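Local coordinates for anti-sigma-factor antagonist (STAS) domain protein (Moorella thermoacetica, PDB 3ZXN) that probably serves as a scaffold subunit of the bacterial stressosome, a signalling complex that has been adapted to control secondary messenger signalling, at residues L8-E20 and V41-E54. The protein carries 1 engineered substitution. Residues are numbered along the deposited sequence; the frame is centred on the assembly and turned at random. Where two conformers were deposited one is given.
Sequences LKVDDYWVVAIEE and VAGKGLVIDISALE
Y13 lays its ring against K44 and G45: K44 CB stands over one face, 3.7 Å from the ring centroid in a CH-pi contact, while CD1 packs by G45 CA. With chi1 -70°, Y13 CG lies anti to the carbonyl carbon, which carries the ring across to K44. Its OH shares a water with K44 O. Cut back to an alanine, this position would probably leave the K44 methylene chain without its aromatic platform and lose that water link. W14, on the other face of the sheet, closes its CB on L46 CD1 at 3.6 Å; V41 O meets the indole at its edge, near CZ2, and a water in the ring plane joins NE1 to V41 O. K9 reaches past the indole, CE over one face, to give NZ to A42 O at 2.9 Å. G43 passes close to this indole: a side chain there would run into NE1.

Between strands 13-17 and 45-49, five backbone bonds alternate from W14 N-G45 O to I18 N-D49 O, the last nearly straight at 168°. Beyond them I18 CD1 touches I48 CG2 at 3.7 Å and I50 CG2, while its CG2 meets L53 CD2. E20 OE2 accepts E54 N (2.9 Å) from above the carboxylate plane, and E54 turns its own carboxylate to K84. D49 OD1 accepts S51 N, which makes an Asx turn, and also S51 OG, and T81 holds OD2.

Helix 25-38 packs on W14, V16 and I18, and helix 107-118 on Y13, V47 and D49. The strands run parallel, 9° apart, linked through helix 25-38: a beta-alpha-beta crossover in the central sheet of the STAS fold.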
loop_
_atom_site.group_PDB
_atom_site.type_symbol
_atom_site.label_atom_id
_atom_site.label_comp_id
_atom_site.label_asym_id
_atom_site.label_seq_id
_atom_site.Cartn_x
_atom_site.Cartn_y
_atom_site.Cartn_z
ATOM N N LEU A 8 -3.304 -10.932 -0.305
ATOM C CA LEU A 8 -4.624 -11.475 0.019
ATOM C C LEU A 8 -5.747 -10.725 -0.700
ATOM O O LEU A 8 -5.595 -9.569 -1.079
ATOM C CB LEU A 8 -4.877 -11.391 1.539
ATOM C CG LEU A 8 -3.735 -11.853 2.459
ATOM C CD1 LEU A 8 -4.060 -11.620 3.939
ATOM C CD2 LEU A 8 -3.387 -13.311 2.206
ATOM N N LYS A 9 -6.883 -11.388 -0.868
ATOM C CA LYS A 9 -8.074 -10.716 -1.361
ATOM C C LYS A 9 -9.209 -10.967 -0.382
ATOM O O LYS A 9 -9.509 -12.112 -0.054
ATOM C CB LYS A 9 -8.450 -11.211 -2.764
ATOM C CG LYS A 9 -9.364 -10.248 -3.524
ATOM C CD LYS A 9 -9.458 -10.595 -5.002
ATOM C CE LYS A 9 -9.897 -9.382 -5.816
ATOM N NZ LYS A 9 -10.076 -9.701 -7.262
ATOM N N VAL A 10 -9.817 -9.898 0.115
ATOM C CA VAL A 10 -10.927 -10.035 1.052
ATOM C C VAL A 10 -12.107 -9.198 0.586
ATOM O O VAL A 10 -11.983 -7.990 0.434
ATOM C CB VAL A 10 -10.554 -9.578 2.488
ATOM C CG1 VAL A 10 -11.691 -9.939 3.476
ATOM C CG2 VAL A 10 -9.238 -10.202 2.931
ATOM N N ASP A 11 -13.262 -9.838 0.383
ATOM C CA ASP A 11 -14.441 -9.121 -0.088
ATOM C C ASP A 11 -14.079 -8.238 -1.292
ATOM O O ASP A 11 -14.519 -7.095 -1.377
ATOM C CB ASP A 11 -15.030 -8.240 1.028
ATOM C CG ASP A 11 -15.424 -9.041 2.267
ATOM O OD1 ASP A 11 -15.669 -10.261 2.135
ATOM O OD2 ASP A 11 -15.483 -8.447 3.368
ATOM N N ASP A 12 -13.269 -8.778 -2.200
ATOM C CA ASP A 12 -12.845 -8.075 -3.426
ATOM C C ASP A 12 -11.835 -6.947 -3.224
ATOM O O ASP A 12 -11.523 -6.223 -4.175
ATOM C CB ASP A 12 -14.038 -7.531 -4.216
ATOM C CG ASP A 12 -14.862 -8.627 -4.855
ATOM O OD1 ASP A 12 -14.273 -9.646 -5.281
ATOM O OD2 ASP A 12 -16.099 -8.465 -4.924
ATOM N N TYR A 13 -11.340 -6.788 -1.999
ATOM C CA TYR A 13 -10.261 -5.838 -1.721
ATOM C C TYR A 13 -8.926 -6.565 -1.609
ATOM O O TYR A 13 -8.826 -7.602 -0.948
ATOM C CB TYR A 13 -10.537 -5.053 -0.432
ATOM C CG TYR A 13 -11.680 -4.078 -0.563
ATOM C CD1 TYR A 13 -11.461 -2.795 -1.032
ATOM C CD2 TYR A 13 -12.982 -4.446 -0.230
ATOM C CE1 TYR A 13 -12.499 -1.893 -1.163
ATOM C CE2 TYR A 13 -14.037 -3.548 -0.361
ATOM C CZ TYR A 13 -13.783 -2.272 -0.830
ATOM O OH TYR A 13 -14.804 -1.358 -0.971
ATOM N N TRP A 14 -7.904 -6.026 -2.276
ATOM C CA TRP A 14 -6.557 -6.536 -2.140
ATOM C C TRP A 14 -6.037 -6.073 -0.801
ATOM O O TRP A 14 -6.220 -4.910 -0.441
ATOM C CB TRP A 14 -5.649 -5.942 -3.249
ATOM C CG TRP A 14 -6.126 -6.254 -4.649
ATOM C CD1 TRP A 14 -6.743 -5.394 -5.528
ATOM C CD2 TRP A 14 -6.027 -7.509 -5.320
ATOM N NE1 TRP A 14 -7.025 -6.046 -6.710
ATOM C CE2 TRP A 14 -6.592 -7.343 -6.611
ATOM C CE3 TRP A 14 -5.501 -8.755 -4.966
ATOM C CZ2 TRP A 14 -6.650 -8.378 -7.538
ATOM C CZ3 TRP A 14 -5.566 -9.787 -5.893
ATOM C CH2 TRP A 14 -6.135 -9.590 -7.163
ATOM N N VAL A 15 -5.394 -6.982 -0.069
ATOM C CA VAL A 15 -4.809 -6.684 1.232
ATOM C C VAL A 15 -3.378 -7.215 1.307
ATOM O O VAL A 15 -3.119 -8.393 1.014
ATOM C CB VAL A 15 -5.624 -7.326 2.407
ATOM C CG1 VAL A 15 -4.866 -7.161 3.698
ATOM C CG2 VAL A 15 -7.024 -6.725 2.505
ATOM N N VAL A 16 -2.451 -6.339 1.684
ATOM C CA VAL A 16 -1.037 -6.675 1.743
ATOM C C VAL A 16 -0.421 -6.107 3.018
ATOM O O VAL A 16 -0.673 -4.958 3.371
ATOM C CB VAL A 16 -0.256 -6.050 0.539
ATOM C CG1 VAL A 16 1.248 -6.253 0.705
ATOM C CG2 VAL A 16 -0.741 -6.632 -0.780
ATOM N N ALA A 17 0.390 -6.903 3.706
ATOM C CA ALA A 17 1.194 -6.369 4.799
ATOM C C ALA A 17 2.662 -6.597 4.499
ATOM O O ALA A 17 3.095 -7.725 4.279
ATOM C CB ALA A 17 0.811 -7.002 6.144
ATOM N N ILE A 18 3.423 -5.514 4.491
ATOM C CA ILE A 18 4.846 -5.592 4.181
ATOM C C ILE A 18 5.652 -5.779 5.459
ATOM O O ILE A 18 5.584 -4.954 6.370
ATOM C CB ILE A 18 5.317 -4.340 3.437
ATOM C CG1 ILE A 18 4.625 -4.241 2.074
ATOM C CG2 ILE A 18 6.831 -4.370 3.240
ATOM C CD1 ILE A 18 4.872 -2.927 1.360
ATOM N N GLU A 19 6.404 -6.875 5.530
ATOM C CA GLU A 19 7.217 -7.175 6.705
ATOM C C GLU A 19 8.696 -6.859 6.439
ATOM O O GLU A 19 9.075 -6.535 5.313
ATOM C CB GLU A 19 7.026 -8.638 7.120
ATOM C CG GLU A 19 5.559 -9.047 7.367
ATOM C CD GLU A 19 5.018 -8.608 8.736
ATOM O OE1 GLU A 19 5.809 -8.580 9.707
ATOM O OE2 GLU A 19 3.801 -8.294 8.840
ATOM N N GLU A 20 9.528 -6.929 7.475
ATOM C CA GLU A 20 10.963 -6.693 7.309
ATOM C C GLU A 20 11.558 -7.720 6.346
ATOM O O GLU A 20 11.282 -8.915 6.461
ATOM C CB GLU A 20 11.676 -6.765 8.662
ATOM C CG GLU A 20 11.280 -5.680 9.662
ATOM C CD GLU A 20 11.865 -4.319 9.316
ATOM O OE1 GLU A 20 12.270 -4.132 8.145
ATOM O OE2 GLU A 20 11.926 -3.442 10.213
ATOM N N VAL A 41 -7.558 -9.564 -12.509
ATOM C CA VAL A 41 -8.934 -9.549 -12.044
ATOM C C VAL A 41 -9.229 -8.211 -11.387
ATOM O O VAL A 41 -8.407 -7.680 -10.640
ATOM C CB VAL A 41 -9.220 -10.694 -11.062
ATOM C CG1 VAL A 41 -10.639 -10.591 -10.546
ATOM C CG2 VAL A 41 -9.003 -12.029 -11.755
ATOM N N ALA A 42 -10.392 -7.648 -11.686
ATOM C CA ALA A 42 -10.778 -6.388 -11.074
ATOM C C ALA A 42 -10.874 -6.580 -9.556
ATOM O O ALA A 42 -11.053 -7.698 -9.083
ATOM C CB ALA A 42 -12.106 -5.908 -11.649
ATOM N N GLY A 43 -10.718 -5.491 -8.810
ATOM C CA GLY A 43 -10.851 -5.498 -7.360
ATOM C C GLY A 43 -11.463 -4.165 -6.987
ATOM O O GLY A 43 -11.488 -3.254 -7.818
ATOM N N LYS A 44 -11.952 -4.035 -5.757
ATOM C CA LYS A 44 -12.613 -2.802 -5.344
ATOM C C LYS A 44 -11.621 -1.810 -4.758
ATOM O O LYS A 44 -11.946 -0.638 -4.553
ATOM C CB LYS A 44 -13.716 -3.084 -4.308
ATOM C CG LYS A 44 -14.921 -3.838 -4.863
ATOM C CD LYS A 44 -15.953 -4.112 -3.744
ATOM C CE LYS A 44 -17.199 -4.788 -4.296
ATOM N NZ LYS A 44 -18.265 -4.906 -3.253
ATOM N N GLY A 45 -10.416 -2.279 -4.465
ATOM C CA GLY A 45 -9.448 -1.408 -3.819
ATOM C C GLY A 45 -8.255 -2.161 -3.277
ATOM O O GLY A 45 -8.198 -3.383 -3.345
ATOM N N LEU A 46 -7.311 -1.411 -2.719
ATOM C CA LEU A 46 -6.051 -1.958 -2.288
ATOM C C LEU A 46 -5.660 -1.340 -0.945
ATOM O O LEU A 46 -5.676 -0.120 -0.787
ATOM C CB LEU A 46 -4.968 -1.658 -3.351
ATOM C CG LEU A 46 -3.509 -1.895 -2.968
ATOM C CD1 LEU A 46 -3.300 -3.341 -2.615
ATOM C CD2 LEU A 46 -2.565 -1.489 -4.118
ATOM N N VAL A 47 -5.317 -2.194 0.012
ATOM C CA VAL A 47 -4.815 -1.751 1.317
ATOM C C VAL A 47 -3.425 -2.315 1.531
ATOM O O VAL A 47 -3.216 -3.524 1.410
ATOM C CB VAL A 47 -5.689 -2.259 2.498
ATOM C CG1 VAL A 47 -5.217 -1.611 3.810
ATOM C CG2 VAL A 47 -7.159 -1.990 2.243
ATOM N N ILE A 48 -2.464 -1.447 1.838
ATOM C CA ILE A 48 -1.117 -1.925 2.113
ATOM C C ILE A 48 -0.666 -1.429 3.478
ATOM O O ILE A 48 -0.674 -0.231 3.728
ATOM C CB ILE A 48 -0.092 -1.430 1.075
ATOM C CG1 ILE A 48 -0.432 -1.965 -0.322
ATOM C CG2 ILE A 48 1.301 -1.867 1.511
ATOM C CD1 ILE A 48 0.593 -1.485 -1.428
ATOM N N ASP A 49 -0.263 -2.352 4.348
ATOM C CA ASP A 49 0.157 -1.987 5.701
ATOM C C ASP A 49 1.665 -2.103 5.837
ATOM O O ASP A 49 2.253 -3.112 5.456
ATOM C CB ASP A 49 -0.526 -2.865 6.762
ATOM C CG ASP A 49 -0.150 -2.459 8.180
ATOM O OD1 ASP A 49 0.931 -2.868 8.654
ATOM O OD2 ASP A 49 -0.938 -1.729 8.811
ATOM N N ILE A 50 2.277 -1.081 6.421
ATOM C CA ILE A 50 3.725 -1.080 6.612
ATOM C C ILE A 50 4.174 -0.988 8.070
ATOM O O ILE A 50 5.319 -0.632 8.338
ATOM C CB ILE A 50 4.385 0.063 5.791
ATOM C CG1 ILE A 50 3.812 1.430 6.206
ATOM C CG2 ILE A 50 4.145 -0.181 4.323
ATOM C CD1 ILE A 50 4.605 2.657 5.658
ATOM N N SER A 51 3.286 -1.335 9.006
ATOM C CA SER A 51 3.588 -1.195 10.437
ATOM C C SER A 51 4.819 -1.990 10.879
ATOM O O SER A 51 5.499 -1.621 11.841
ATOM C CB SER A 51 2.375 -1.576 11.295
ATOM O OG SER A 51 2.005 -2.920 11.091
ATOM N N ALA A 52 5.104 -3.076 10.169
ATOM C CA ALA A 52 6.243 -3.939 10.495
ATOM C C ALA A 52 7.626 -3.286 10.295
ATOM O O ALA A 52 8.605 -3.694 10.936
ATOM C CB ALA A 52 6.150 -5.242 9.718
ATOM N N LEU A 53 7.703 -2.284 9.417
ATOM C CA LEU A 53 8.977 -1.637 9.077
ATOM C C LEU A 53 9.457 -0.633 10.127
ATOM O O LEU A 53 8.833 0.404 10.346
ATOM C CB LEU A 53 8.886 -0.944 7.708
ATOM C CG LEU A 53 8.356 -1.815 6.560
ATOM C CD1 LEU A 53 8.357 -1.037 5.266
ATOM C CD2 LEU A 53 9.166 -3.090 6.408
ATOM N N GLU A 54 10.582 -0.940 10.764
ATOM C CA GLU A 54 11.143 -0.067 11.790
ATOM C C GLU A 54 11.549 1.267 11.173
ATOM O O GLU A 54 11.256 2.329 11.712
ATOM C CB GLU A 54 12.347 -0.742 12.452
ATOM C CG GLU A 54 12.842 -0.042 13.698
ATOM C CD GLU A 54 11.732 0.211 14.702
ATOM O OE1 GLU A 54 10.814 -0.636 14.811
ATOM O OE2 GLU A 54 11.776 1.265 15.372
HETATM O O HOH W 1 -14.022 0.939 -3.016
HETATM O O HOH W 2 -7.911 -4.848 -9.500
HETATM O O HOH W 3 3.359 -4.568 8.225
#